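Local coordinates for protein aphrodisin (Mesocricetus auratus, PDB 1E5P) that acts as an aphrodisiac pheromone of the lipocalin family, eliciting copulatory behaviour in male hamsters, and can bind small odorant molecules, at residues A[85-89]-A[90-94]. Numbering follows the deposited sequence.
Sequences LYITS and DKIFF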
ATOM      1  N   LEU A  85       4.501  -3.830   8.426  1.00 24.87           N
ATOM      2  CA  LEU A  85       4.210  -3.829   9.862  1.00 25.50           C
ATOM      3  C   LEU A  85       4.028  -5.286  10.326  1.00 25.82           C
ATOM      4  O   LEU A  85       4.349  -5.614  11.477  1.00 27.09           O
ATOM      5  CB  LEU A  85       2.880  -3.141  10.153  1.00 25.47           C
ATOM      6  CG  LEU A  85       2.816  -1.615  10.023  1.00 27.55           C
ATOM      7  CD1 LEU A  85       1.367  -1.136   9.973  1.00 27.44           C
ATOM      8  CD2 LEU A  85       3.550  -0.940  11.165  1.00 28.38           C
ATOM      9  N   TYR A  86       3.496  -6.105   9.428  1.00 24.30           N
ATOM     10  CA  TYR A  86       3.190  -7.502   9.767  1.00 24.27           C
ATOM     11  C   TYR A  86       2.973  -8.305   8.508  1.00 23.71           C
ATOM     12  O   TYR A  86       2.250  -7.929   7.588  1.00 22.47           O
ATOM     13  CB  TYR A  86       1.914  -7.512  10.650  1.00 24.41           C
ATOM     14  CG  TYR A  86       1.483  -8.920  11.033  1.00 26.06           C
ATOM     15  CD1 TYR A  86       2.333  -9.732  11.765  1.00 28.26           C
ATOM     16  CD2 TYR A  86       0.250  -9.422  10.648  1.00 27.35           C
ATOM     17  CE1 TYR A  86       1.948 -11.025  12.116  1.00 29.43           C
ATOM     18  CE2 TYR A  86      -0.137 -10.712  10.994  1.00 28.57           C
ATOM     19  CZ  TYR A  86       0.723 -11.502  11.724  1.00 29.49           C
ATOM     20  OH  TYR A  86       0.350 -12.790  12.072  1.00 31.13           O
ATOM     21  N   ILE A  87       3.614  -9.489   8.429  1.00 24.65           N
ATOM     22  CA  ILE A  87       3.504 -10.313   7.248  1.00 26.97           C
ATOM     23  C   ILE A  87       3.007 -11.719   7.587  1.00 28.16           C
ATOM     24  O   ILE A  87       3.465 -12.286   8.584  1.00 27.81           O
ATOM     25  CB  ILE A  87       4.886 -10.470   6.562  1.00 30.43           C
ATOM     26  CG1 ILE A  87       5.555  -9.124   6.319  1.00 32.39           C
ATOM     27  CG2 ILE A  87       4.728 -11.225   5.244  1.00 31.96           C
ATOM     28  CD1 ILE A  87       7.012  -9.165   5.923  1.00 32.45           C
ATOM     29  N   THR A  88       2.096 -12.222   6.797  1.00 29.81           N
ATOM     30  CA  THR A  88       1.575 -13.570   6.877  1.00 32.91           C
ATOM     31  C   THR A  88       1.704 -14.155   5.458  1.00 34.21           C
ATOM     32  O   THR A  88       2.105 -13.410   4.556  1.00 34.20           O
ATOM     33  CB  THR A  88       0.140 -13.755   7.326  1.00 33.64           C
ATOM     34  OG1 THR A  88      -0.781 -13.347   6.315  1.00 33.27           O
ATOM     35  CG2 THR A  88      -0.186 -13.023   8.615  1.00 34.36           C
ATOM     36  N   SER A  89       1.339 -15.425   5.273  1.00 35.34           N
ATOM     37  CA  SER A  89       1.483 -15.967   3.913  1.00 34.93           C
ATOM     38  C   SER A  89       0.478 -15.418   2.933  1.00 34.09           C
ATOM     39  O   SER A  89       0.732 -15.420   1.715  0.50 34.16           O
ATOM     40  CB  SER A  89       1.535 -17.492   3.922  1.00 36.54           C
ATOM     41  OG  SER A  89       2.909 -17.897   3.833  0.50 37.76           O
ATOM     42  N   ASP A  90      -0.679 -14.932   3.400  1.00 32.47           N
ATOM     43  CA  ASP A  90      -1.686 -14.414   2.506  1.00 31.14           C
ATOM     44  C   ASP A  90      -1.914 -12.912   2.682  1.00 28.73           C
ATOM     45  O   ASP A  90      -2.831 -12.414   2.034  1.00 27.89           O
ATOM     46  CB  ASP A  90      -3.038 -15.111   2.759  1.00 32.85           C
ATOM     47  CG  ASP A  90      -3.580 -14.718   4.130  1.00 36.68           C
ATOM     48  OD1 ASP A  90      -2.813 -14.723   5.109  0.50 38.61           O
ATOM     49  OD2 ASP A  90      -4.773 -14.392   4.233  0.50 38.87           O
ATOM     50  N   LYS A  91      -1.198 -12.261   3.583  1.00 27.18           N
ATOM     51  CA  LYS A  91      -1.387 -10.823   3.759  1.00 26.63           C
ATOM     52  C   LYS A  91      -0.143 -10.083   4.175  1.00 24.76           C
ATOM     53  O   LYS A  91       0.764 -10.597   4.834  1.00 25.24           O
ATOM     54  CB  LYS A  91      -2.562 -10.528   4.724  1.00 30.84           C
ATOM     55  CG  LYS A  91      -3.784 -10.182   3.838  1.00 35.32           C
ATOM     56  CD  LYS A  91      -5.081 -10.371   4.539  1.00 37.18           C
ATOM     57  CE  LYS A  91      -6.134 -10.983   3.638  1.00 36.62           C
ATOM     58  NZ  LYS A  91      -5.999 -12.473   3.644  1.00 34.96           N
ATOM     59  N   ILE A  92      -0.041  -8.815   3.707  1.00 22.22           N
ATOM     60  CA  ILE A  92       1.038  -7.947   4.146  1.00 21.18           C
ATOM     61  C   ILE A  92       0.386  -6.638   4.650  1.00 20.47           C
ATOM     62  O   ILE A  92      -0.417  -6.064   3.904  1.00 21.98           O
ATOM     63  CB  ILE A  92       2.044  -7.535   3.051  1.00 22.80           C
ATOM     64  CG1 ILE A  92       2.570  -8.709   2.242  1.00 25.13           C
ATOM     65  CG2 ILE A  92       3.199  -6.740   3.677  1.00 23.12           C
ATOM     66  CD1 ILE A  92       3.204  -8.254   0.917  1.00 26.85           C
ATOM     67  N   PHE A  93       0.671  -6.255   5.877  1.00 19.58           N
ATOM     68  CA  PHE A  93       0.181  -4.953   6.383  1.00 19.02           C
ATOM     69  C   PHE A  93       1.364  -3.990   6.299  1.00 19.31           C
ATOM     70  O   PHE A  93       2.408  -4.261   6.936  1.00 20.69           O
ATOM     71  CB  PHE A  93      -0.231  -5.083   7.868  1.00 18.37           C
ATOM     72  CG  PHE A  93      -1.438  -5.963   8.065  1.00 18.57           C
ATOM     73  CD1 PHE A  93      -1.328  -7.339   7.952  1.00 19.93           C
ATOM     74  CD2 PHE A  93      -2.663  -5.400   8.393  1.00 20.90           C
ATOM     75  CE1 PHE A  93      -2.438  -8.157   8.142  1.00 21.82           C
ATOM     76  CE2 PHE A  93      -3.767  -6.215   8.574  1.00 21.49           C
ATOM     77  CZ  PHE A  93      -3.652  -7.580   8.451  1.00 21.09           C
ATOM     78  N   PHE A  94       1.283  -2.944   5.492  1.00 19.20           N
ATOM     79  CA  PHE A  94       2.364  -1.983   5.360  1.00 19.42           C
ATOM     80  C   PHE A  94       1.974  -0.613   5.971  1.00 20.12           C
ATOM     81  O   PHE A  94       0.786  -0.276   5.964  1.00 20.62           O
ATOM     82  CB  PHE A  94       2.546  -1.588   3.865  1.00 20.88           C
ATOM     83  CG  PHE A  94       3.107  -2.594   2.926  1.00 21.38           C
ATOM     84  CD1 PHE A  94       4.498  -2.763   2.849  1.00 23.04           C
ATOM     85  CD2 PHE A  94       2.302  -3.339   2.085  1.00 20.48           C
ATOM     86  CE1 PHE A  94       5.036  -3.683   1.956  1.00 22.62           C
ATOM     87  CE2 PHE A  94       2.835  -4.251   1.193  1.00 21.35           C
ATOM     88  CZ  PHE A  94       4.209  -4.412   1.123  1.00 22.15           C
TER
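T88 and D90 meet at the tip of the hairpin that joins strands 79-87 and 91-99. In the D90 conformer modelled here, one of two, the T88 hydroxyl donates a hydrogen bond to the carboxylate, OG1 to OD1 2.7 Å, reaching that oxygen from above the carboxylate plane. A chi1 of 73° sets OG1 between the backbone N and carbonyl carbon of T88, within range of the next strand, where it also takes a weak bond from K91 N. The turn is closed by T88 N to K91 O at 2.9 Å, a nearly straight bond. Further along, F93 N donates to Y86 O, and the hairpin then slips by one residue: L85 N and Y86 N both point at F93 O, the latter at 3.3 Å. Two residues facing one make this a classic beta bulge, placed where the chain turns a corner at L85.

On the sheet face carrying Y86 and F93, the two side chains lie alongside each other with their rings oblique, planes 45° apart, the CD1-CE1 side of F93 at the edge of the Y86 ring. Swinging CG of Y86 anti to its backbone N (chi1 179°) brings its CD2 within 3.8 Å of F93 CD1; I125 of helix 120-132 touches both. The other face pairs I87 loosely with I92, which packs against L6 and I36.

K91 NZ forms a salt bridge with D90 OD2 in this conformer, its tightness doubtful, and a long, weak ion pair with E122, probably easing the two carboxylates' approach. The backbone pairs and bulge therefore define the hairpin more securely than the D90 contacts.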